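Local coordinates for beta sliding clamp (Pseudomonas aeruginosa, PDB 6AMS), which forms a ring-shaped head-to-tail homodimer around DNA and probably tethers DNA polymerases and other proteins to it, making replication processive, at residues 28-33 / 45-50; 51-56 / 231-236; 65-70 / 111-116. All coordinates share one frame; numbering follows the deposited sequence.

Contact 1: residues 28-33 / 45-50; sequences PVLSNV and TGTDLE
Leu30 and Leu49 meet with their isobutyl groups crossed at about a right angle, each using both of its methyls. The CD1 atoms of Leu30 and Leu49 lie 3.5 Å apart and their CD2 atoms 3.9 Å apart, so the two forks meet methyl to methyl where they cross. Leu30 leaves the 3-10 turn 29-31 with CG anti to its carbonyl carbon (chi1 -58°), which carries the fork across to the other segment. Leu49 sits at a positive phi in the turn after strand 41-47, and its fork reaches toward Leu30. CD2 of Leu30 also rests 4.1 Å from CG2 of Thr47, and Pro117 touches both Leu30 and Thr47.

Toward the hairpin of strands 32-38 and 41-47 the contact becomes one of side chain on backbone. Val33 turns CG2 onto the carbonyl of Thr45, 3.4 Å from that O, and Val33 CA makes a CA-H...O contact with the same oxygen, also at 3.4 Å. The ordinary backbone bonding of the hairpin begins beyond, between Thr45 and Leu34.

The turn that presents Leu49 is tied within itself. Thr47 OG1 accepts from Leu49 N at 3.1 Å, an ST turn, while also bonding to Val51 O. Asp48 OD1 takes Glu50 N at 2.9 Å in an Asx turn, the donor standing 36° above the carboxylate plane, and it binds Val51 N as well.

No hydrogen bond crosses between 28-33 and 45-50. Thr47 OG1 and Asp48 OD1 are engaged in the bend into strand 51-58, and what crosses between the segments at the mouth of the hairpin is hydrocarbon contact and a CA-H...O interaction, with Leu49 on the solvent side.

Contact 2: residues 51-56 / 231-236; sequences VELVGR and FTFTSK
Val51 and Leu53 pack against Phe233 and Phe231 on the buried face of two antiparallel strands. CG1 of Val51 comes 3.7 Å from CE2 of Phe233, meeting the ring obliquely, while its CG2 lies beside the Ser235 side chain. Leu53 places CD1 between the two phenylalanines, 3.9 Å from CB of Phe231 and 4.1 Å from CB of Phe233, at the edge of the second ring and near its plane. Helix 198-207 closes over this layer: Leu207 covers Leu53 and Phe231, and Leu204 lies on Phe233.

The backbones between the two faces run at 173° to each other. Glu52 pairs with Thr234 and Val54 with Thr232 through two bonds each; the shortest, Glu52 N to Thr234 O, measures 2.7 Å and is close to straight at 167°. These pairs join strand 51-58 of the N-terminal domain to strand 231-236 of the central domain. One continuous eight-stranded antiparallel sheet thus spans both domains, the way a sliding clamp builds its ring from DNA-clamp folds set side by side.

The other face, with Glu52, Val54, Thr232 and Thr234, is partly exposed to solvent. Its loose part is Glu52 beside Thr234: the glutamate extends away from its partner strand, and CB is the only atom of its side chain close to Thr234 O, at 4.2 Å. Val54, Thr232 and Arg56 are tightly placed. Val54 and Thr232 lie side by side and point the same way, with CB of the valine 3.2 Å from OG1 of the threonine. Arg56, extended from CG to NE, crosses Thr232 at about a right angle, and its NH1 donates to Thr232 OG1 at 3.1 Å. CG1 of Val54 lies over one face of the guanidinium, offset toward the rim, while Thr232 sits at the edge.

Contact 3: residues 65-70 / 111-116; sequences PGEITV and LPANDF
With chi1 at 81°, Thr69 holds OG1 between its backbone N and carbonyl carbon, facing Leu111, and swings CG2 anti to the carbonyl carbon, toward Phe116. The hydroxyl donates to Leu111 O at 2.8 Å from above the carbonyl plane. Thr69 N reaches the same oxygen at 3.1 Å, nearly along the C=O axis, so a single acceptor is gripped by two donors of one residue. Leu111 N returns a bond to Thr69 O at 3.0 Å, and OG1 also takes part in a hydrogen bond with ND2 of Asn32.

CG2 of Thr69 meets CD1 of Phe116 at 4.0 Å, approaching the ring obliquely; Phe116 goes on to touch Thr45 and Thr47. Nearer the surface the Ala113 methyl rests against CG and CD of Glu67, with CB of Ala113 3.5 Å from each.

Thr69 with Leu111 is a single antiparallel bridge, by which the loop after strand 104-109 is pinned to strand 66-71, one of the two edge strands of the eight-stranded sheet in this chain. That loop leads to strand 126-131, forming the connection from the N-terminal to the central clamp domain.

All three contacts reach the same eight-stranded antiparallel sheet. Contact 2 lies nearest the centre of the chain, pairing strands of two domains, with one face buried under a helix and the other partly exposed. Contact 1, 11 Å away between centres, sits at the mouth of the adjoining hairpin; Gly46 O to Leu53 N (2.9 Å) links the two. Contact 3 lies at one edge of the sheet, farther out and partly at the surface, and its bonds centre on one threonine. Asn32 and Val33 connect contacts 1 and 3, whereas contacts 2 and 3 do not touch. Backbone bonding across the segments is a ladder in contact 2, a single bridge to a loop in contact 3 and absent in contact 1.

Contact 1: residues 28-33 / 45-50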
loop_
_atom_site.group_PDB
_atom_site.type_symbol
_atom_site.label_atom_id
_atom_site.label_comp_id
_atom_site.label_asym_id
_atom_site.label_seq_id
_atom_site.Cartn_x
_atom_site.Cartn_y
_atom_site.Cartn_z
ATOM N N PRO A 28 0.336 6.439 26.691
ATOM C CA PRO A 28 1.165 7.412 25.948
ATOM C C PRO A 28 2.696 7.171 25.969
ATOM O O PRO A 28 3.353 7.385 24.924
ATOM C CB PRO A 28 0.811 8.776 26.591
ATOM C CG PRO A 28 -0.287 8.519 27.558
ATOM C CD PRO A 28 -0.218 7.067 27.913
ATOM N N VAL A 29 3.226 6.704 27.097
ATOM C CA VAL A 29 4.662 6.430 27.237
ATOM C C VAL A 29 5.188 5.429 26.208
ATOM O O VAL A 29 6.366 5.469 25.803
ATOM C CB VAL A 29 5.053 5.830 28.624
ATOM C CG1 VAL A 29 6.532 6.084 28.890
ATOM C CG2 VAL A 29 4.200 6.367 29.744
ATOM N N LEU A 30 4.313 4.538 25.757
ATOM C CA LEU A 30 4.604 3.508 24.766
ATOM C C LEU A 30 4.855 4.040 23.386
ATOM O O LEU A 30 5.456 3.408 22.581
ATOM C CB LEU A 30 3.514 2.478 24.741
ATOM C CG LEU A 30 3.247 1.778 26.060
ATOM C CD1 LEU A 30 2.325 0.609 25.833
ATOM C CD2 LEU A 30 4.530 1.324 26.723
ATOM N N SER A 31 4.376 5.229 23.113
ATOM C CA SER A 31 4.690 5.875 21.838
ATOM C C SER A 31 5.934 6.781 21.943
ATOM O O SER A 31 6.329 7.346 20.951
ATOM C CB SER A 31 3.454 6.587 21.276
ATOM O OG SER A 31 3.015 7.548 22.187
ATOM N N ASN A 32 6.555 6.863 23.119
ATOM C CA ASN A 32 7.862 7.514 23.271
ATOM C C ASN A 32 9.036 6.566 23.160
ATOM O O ASN A 32 8.918 5.389 23.401
ATOM C CB ASN A 32 7.960 8.266 24.597
ATOM C CG ASN A 32 7.077 9.503 24.633
ATOM O OD1 ASN A 32 6.249 9.730 23.744
ATOM N ND2 ASN A 32 7.271 10.319 25.665
ATOM N N VAL A 33 10.162 7.111 22.730
ATOM C CA VAL A 33 11.437 6.408 22.724
ATOM C C VAL A 33 12.201 6.908 23.949
ATOM O O VAL A 33 12.172 8.107 24.268
ATOM C CB VAL A 33 12.271 6.632 21.438
ATOM C CG1 VAL A 33 12.496 8.106 21.097
ATOM C CG2 VAL A 33 13.592 5.866 21.504
ATOM N N THR A 45 15.526 3.193 23.237
ATOM C CA THR A 45 14.651 2.081 23.575
ATOM C C THR A 45 13.179 2.291 23.237
ATOM O O THR A 45 12.611 3.337 23.516
ATOM C CB THR A 45 14.763 1.769 25.080
ATOM O OG1 THR A 45 16.136 1.571 25.421
ATOM C CG2 THR A 45 13.975 0.528 25.445
ATOM N N GLY A 46 12.572 1.285 22.619
ATOM C CA GLY A 46 11.167 1.323 22.272
ATOM C C GLY A 46 10.497 0.048 22.736
ATOM O O GLY A 46 11.105 -1.013 22.711
ATOM N N THR A 47 9.260 0.146 23.202
ATOM C CA THR A 47 8.548 -1.038 23.649
ATOM C C THR A 47 7.037 -0.949 23.493
ATOM O O THR A 47 6.468 0.132 23.506
ATOM C CB THR A 47 8.853 -1.343 25.121
ATOM O OG1 THR A 47 8.329 -2.629 25.459
ATOM C CG2 THR A 47 8.231 -0.296 26.015
ATOM N N ASP A 48 6.407 -2.106 23.318
ATOM C CA ASP A 48 4.954 -2.214 23.227
ATOM C C ASP A 48 4.400 -3.080 24.360
ATOM O O ASP A 48 3.280 -3.583 24.254
ATOM C CB ASP A 48 4.525 -2.768 21.870
ATOM C CG ASP A 48 4.936 -4.205 21.670
ATOM O OD1 ASP A 48 5.608 -4.767 22.548
ATOM O OD2 ASP A 48 4.582 -4.774 20.623
ATOM N N LEU A 49 5.261 -3.315 25.358
ATOM C CA LEU A 49 5.073 -4.103 26.597
ATOM C C LEU A 49 5.236 -5.615 26.408
ATOM O O LEU A 49 5.175 -6.371 27.366
ATOM C CB LEU A 49 3.797 -3.772 27.397
ATOM C CG LEU A 49 3.495 -2.316 27.732
ATOM C CD1 LEU A 49 2.006 -2.121 27.945
ATOM C CD2 LEU A 49 4.280 -1.870 28.952
ATOM N N GLU A 50 5.450 -6.042 25.171
ATOM C CA GLU A 50 5.661 -7.445 24.872
ATOM C C GLU A 50 7.075 -7.603 24.357
ATOM O O GLU A 50 7.766 -8.570 24.647
ATOM C CB GLU A 50 4.671 -7.914 23.802
ATOM C CG GLU A 50 4.914 -9.330 23.298
ATOM C CD GLU A 50 4.092 -9.688 22.071
ATOM O OE1 GLU A 50 2.851 -9.571 22.117
ATOM O OE2 GLU A 50 4.690 -10.106 21.056
#

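Contact 2: residues 51-56 / 231-236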
loop_
_atom_site.group_PDB
_atom_site.type_symbol
_atom_site.label_atom_id
_atom_site.label_comp_id
_atom_site.label_asym_id
_atom_site.label_seq_id
_atom_site.Cartn_x
_atom_site.Cartn_y
_atom_site.Cartn_z
ATOM N N VAL A 51 7.500 -6.600 23.606
ATOM C CA VAL A 51 8.801 -6.583 22.978
ATOM C C VAL A 51 9.537 -5.298 23.310
ATOM O O VAL A 51 8.945 -4.231 23.319
ATOM C CB VAL A 51 8.627 -6.710 21.447
ATOM C CG1 VAL A 51 9.882 -6.332 20.681
ATOM C CG2 VAL A 51 8.173 -8.109 21.083
ATOM N N GLU A 52 10.814 -5.407 23.640
ATOM C CA GLU A 52 11.620 -4.233 23.885
ATOM C C GLU A 52 12.789 -4.252 22.908
ATOM O O GLU A 52 13.453 -5.268 22.754
ATOM C CB GLU A 52 12.123 -4.182 25.322
ATOM C CG GLU A 52 12.627 -2.806 25.709
ATOM C CD GLU A 52 13.230 -2.761 27.094
ATOM O OE1 GLU A 52 14.396 -3.166 27.250
ATOM O OE2 GLU A 52 12.539 -2.299 28.020
ATOM N N LEU A 53 13.020 -3.136 22.233
ATOM C CA LEU A 53 14.122 -3.035 21.291
ATOM C C LEU A 53 15.058 -1.900 21.703
ATOM O O LEU A 53 14.616 -0.798 22.005
ATOM C CB LEU A 53 13.599 -2.841 19.870
ATOM C CG LEU A 53 14.602 -2.925 18.721
ATOM C CD1 LEU A 53 15.426 -4.197 18.799
ATOM C CD2 LEU A 53 13.888 -2.830 17.388
ATOM N N VAL A 54 16.355 -2.180 21.702
ATOM C CA VAL A 54 17.354 -1.191 22.082
ATOM C C VAL A 54 18.404 -0.986 20.996
ATOM O O VAL A 54 18.955 -1.939 20.456
ATOM C CB VAL A 54 18.035 -1.568 23.409
ATOM C CG1 VAL A 54 19.097 -0.552 23.793
ATOM C CG2 VAL A 54 16.998 -1.704 24.509
ATOM N N GLY A 55 18.663 0.277 20.686
ATOM C CA GLY A 55 19.643 0.651 19.695
ATOM C C GLY A 55 20.742 1.456 20.356
ATOM O O GLY A 55 20.472 2.280 21.217
ATOM N N ARG A 56 21.984 1.187 19.975
ATOM C CA ARG A 56 23.133 1.892 20.529
ATOM C C ARG A 56 23.932 2.625 19.468
ATOM O O ARG A 56 24.201 2.087 18.405
ATOM C CB ARG A 56 24.050 0.923 21.267
ATOM C CG ARG A 56 23.575 0.569 22.657
ATOM C CD ARG A 56 24.277 -0.668 23.177
ATOM N NE ARG A 56 23.443 -1.357 24.150
ATOM C CZ ARG A 56 22.591 -2.329 23.847
ATOM N NH1 ARG A 56 21.863 -2.889 24.801
ATOM N NH2 ARG A 56 22.467 -2.739 22.591
ATOM N N PHE A 231 21.565 -4.113 17.653
ATOM C CA PHE A 231 20.467 -4.093 18.602
ATOM C C PHE A 231 20.377 -5.233 19.603
ATOM O O PHE A 231 20.978 -6.283 19.432
ATOM C CB PHE A 231 19.170 -4.119 17.794
ATOM C CG PHE A 231 18.952 -5.412 17.065
ATOM C CD1 PHE A 231 18.409 -6.500 17.717
ATOM C CD2 PHE A 231 19.321 -5.549 15.744
ATOM C CE1 PHE A 231 18.221 -7.696 17.061
ATOM C CE2 PHE A 231 19.137 -6.741 15.077
ATOM C CZ PHE A 231 18.587 -7.817 15.737
ATOM N N THR A 232 19.607 -4.993 20.656
ATOM C CA THR A 232 19.312 -6.003 21.657
ATOM C C THR A 232 17.789 -6.061 21.695
ATOM O O THR A 232 17.118 -5.080 21.990
ATOM C CB THR A 232 19.906 -5.722 23.047
ATOM O OG1 THR A 232 19.498 -4.433 23.496
ATOM C CG2 THR A 232 21.413 -5.782 23.010
ATOM N N PHE A 233 17.263 -7.228 21.370
ATOM C CA PHE A 233 15.842 -7.473 21.283
ATOM C C PHE A 233 15.381 -8.346 22.401
ATOM O O PHE A 233 15.980 -9.271 22.686
ATOM C CB PHE A 233 15.577 -8.128 19.928
ATOM C CG PHE A 233 14.208 -8.726 19.749
ATOM C CD1 PHE A 233 13.906 -9.957 20.247
ATOM C CD2 PHE A 233 13.276 -8.113 18.970
ATOM C CE1 PHE A 233 12.683 -10.520 20.050
ATOM C CE2 PHE A 233 12.056 -8.680 18.750
ATOM C CZ PHE A 233 11.753 -9.880 19.294
ATOM N N THR A 234 14.305 -8.009 23.058
ATOM C CA THR A 234 13.778 -8.830 24.128
ATOM C C THR A 234 12.280 -8.977 23.985
ATOM O O THR A 234 11.574 -8.005 23.774
ATOM C CB THR A 234 14.126 -8.235 25.516
ATOM O OG1 THR A 234 15.542 -8.184 25.661
ATOM C CG2 THR A 234 13.607 -9.129 26.622
ATOM N N SER A 235 11.803 -10.205 24.076
ATOM C CA SER A 235 10.377 -10.485 23.945
ATOM C C SER A 235 9.955 -11.266 25.152
ATOM O O SER A 235 10.677 -12.135 25.593
ATOM C CB SER A 235 10.094 -11.277 22.662
ATOM O OG SER A 235 8.729 -11.586 22.586
ATOM N N LYS A 236 8.735 -11.046 25.587
ATOM C CA LYS A 236 8.087 -11.885 26.575
ATOM C C LYS A 236 7.641 -13.151 25.824
ATOM O O LYS A 236 7.421 -13.149 24.652
ATOM C CB LYS A 236 6.842 -11.234 27.155
ATOM C CG LYS A 236 7.065 -10.362 28.356
ATOM C CD LYS A 236 5.756 -9.762 28.788
ATOM C CE LYS A 236 5.758 -9.387 30.261
ATOM N NZ LYS A 236 4.406 -9.398 30.887
#

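Contact 3: residues 65-70 / 111-116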
loop_
_atom_site.group_PDB
_atom_site.type_symbol
_atom_site.label_atom_id
_atom_site.label_comp_id
_atom_site.label_asym_id
_atom_site.label_seq_id
_atom_site.Cartn_x
_atom_site.Cartn_y
_atom_site.Cartn_z
ATOM N N PRO A 65 25.511 13.632 30.293
ATOM C CA PRO A 65 24.580 12.524 30.506
ATOM C C PRO A 65 23.169 12.894 31.002
ATOM O O PRO A 65 22.900 14.021 31.412
ATOM C CB PRO A 65 25.303 11.657 31.560
ATOM C CG PRO A 65 26.178 12.599 32.292
ATOM C CD PRO A 65 26.569 13.667 31.324
ATOM N N GLY A 66 22.294 11.903 30.959
ATOM C CA GLY A 66 20.925 12.024 31.424
ATOM C C GLY A 66 20.043 11.064 30.673
ATOM O O GLY A 66 20.504 10.258 29.810
ATOM N N GLU A 67 18.756 11.168 30.955
ATOM C CA GLU A 67 17.775 10.329 30.290
ATOM C C GLU A 67 16.409 10.984 30.198
ATOM O O GLU A 67 16.032 11.789 31.047
ATOM C CB GLU A 67 17.695 8.971 30.971
ATOM C CG GLU A 67 17.443 8.982 32.489
ATOM C CD GLU A 67 17.315 7.569 33.086
ATOM O OE1 GLU A 67 17.134 7.427 34.305
ATOM O OE2 GLU A 67 17.388 6.582 32.337
ATOM N N ILE A 68 15.672 10.640 29.146
ATOM C CA ILE A 68 14.357 11.216 28.890
ATOM C C ILE A 68 13.605 10.441 27.812
ATOM O O ILE A 68 14.215 9.748 27.008
ATOM C CB ILE A 68 14.519 12.665 28.356
ATOM C CG1 ILE A 68 13.268 13.510 28.592
ATOM C CG2 ILE A 68 14.927 12.661 26.894
ATOM C CD1 ILE A 68 13.189 14.102 29.975
ATOM N N THR A 69 12.279 10.518 27.825
ATOM C CA THR A 69 11.480 9.934 26.752
ATOM C C THR A 69 10.782 11.040 25.934
ATOM O O THR A 69 10.378 12.104 26.452
ATOM C CB THR A 69 10.459 8.909 27.266
ATOM O OG1 THR A 69 9.305 9.571 27.770
ATOM C CG2 THR A 69 11.048 8.064 28.367
ATOM N N VAL A 70 10.726 10.807 24.629
ATOM C CA VAL A 70 10.124 11.730 23.682
ATOM C C VAL A 70 9.349 10.931 22.652
ATOM O O VAL A 70 9.655 9.772 22.417
ATOM C CB VAL A 70 11.186 12.564 22.940
ATOM C CG1 VAL A 70 11.899 13.510 23.886
ATOM C CG2 VAL A 70 12.181 11.659 22.240
ATOM N N LEU A 111 8.225 12.853 28.408
ATOM C CA LEU A 111 7.781 12.178 29.631
ATOM C C LEU A 111 9.021 11.704 30.395
ATOM O O LEU A 111 10.043 11.344 29.783
ATOM C CB LEU A 111 6.802 11.034 29.324
ATOM C CG LEU A 111 5.396 11.531 28.953
ATOM C CD1 LEU A 111 4.581 10.349 28.383
ATOM C CD2 LEU A 111 4.664 12.149 30.130
ATOM N N PRO A 112 8.955 11.711 31.727
ATOM C CA PRO A 112 10.094 11.278 32.543
ATOM C C PRO A 112 10.581 9.860 32.237
ATOM O O PRO A 112 9.801 8.977 31.899
ATOM C CB PRO A 112 9.548 11.358 33.964
ATOM C CG PRO A 112 8.493 12.402 33.897
ATOM C CD PRO A 112 7.877 12.297 32.537
ATOM N N ALA A 113 11.875 9.634 32.424
ATOM C CA ALA A 113 12.490 8.336 32.162
ATOM C C ALA A 113 11.910 7.224 33.035
ATOM O O ALA A 113 11.743 6.098 32.583
ATOM C CB ALA A 113 14.000 8.414 32.313
ATOM N N ASN A 114 11.586 7.556 34.283
ATOM C CA ASN A 114 11.011 6.624 35.247
ATOM C C ASN A 114 9.660 6.049 34.802
ATOM O O ASN A 114 9.326 4.925 35.150
ATOM C CB ASN A 114 10.931 7.251 36.639
ATOM C CG ASN A 114 12.278 7.266 37.347
ATOM O OD1 ASN A 114 13.209 6.558 36.954
ATOM N ND2 ASN A 114 12.388 8.077 38.396
ATOM N N ASP A 115 8.872 6.835 34.076
ATOM C CA ASP A 115 7.598 6.385 33.537
ATOM C C ASP A 115 7.779 5.212 32.559
ATOM O O ASP A 115 6.935 4.325 32.499
ATOM C CB ASP A 115 6.879 7.537 32.844
ATOM C CG ASP A 115 6.347 8.556 33.818
ATOM O OD1 ASP A 115 6.138 8.207 34.991
ATOM O OD2 ASP A 115 6.130 9.706 33.407
ATOM N N PHE A 116 8.850 5.237 31.766
ATOM C CA PHE A 116 9.145 4.180 30.797
ATOM C C PHE A 116 9.250 2.795 31.443
ATOM O O PHE A 116 9.992 2.610 32.400
ATOM C CB PHE A 116 10.434 4.503 30.043
ATOM C CG PHE A 116 10.535 3.846 28.694
ATOM C CD1 PHE A 116 9.870 4.371 27.603
ATOM C CD2 PHE A 116 11.305 2.715 28.514
ATOM C CE1 PHE A 116 9.964 3.776 26.362
ATOM C CE2 PHE A 116 11.401 2.116 27.276
ATOM C CZ PHE A 116 10.729 2.646 26.199
#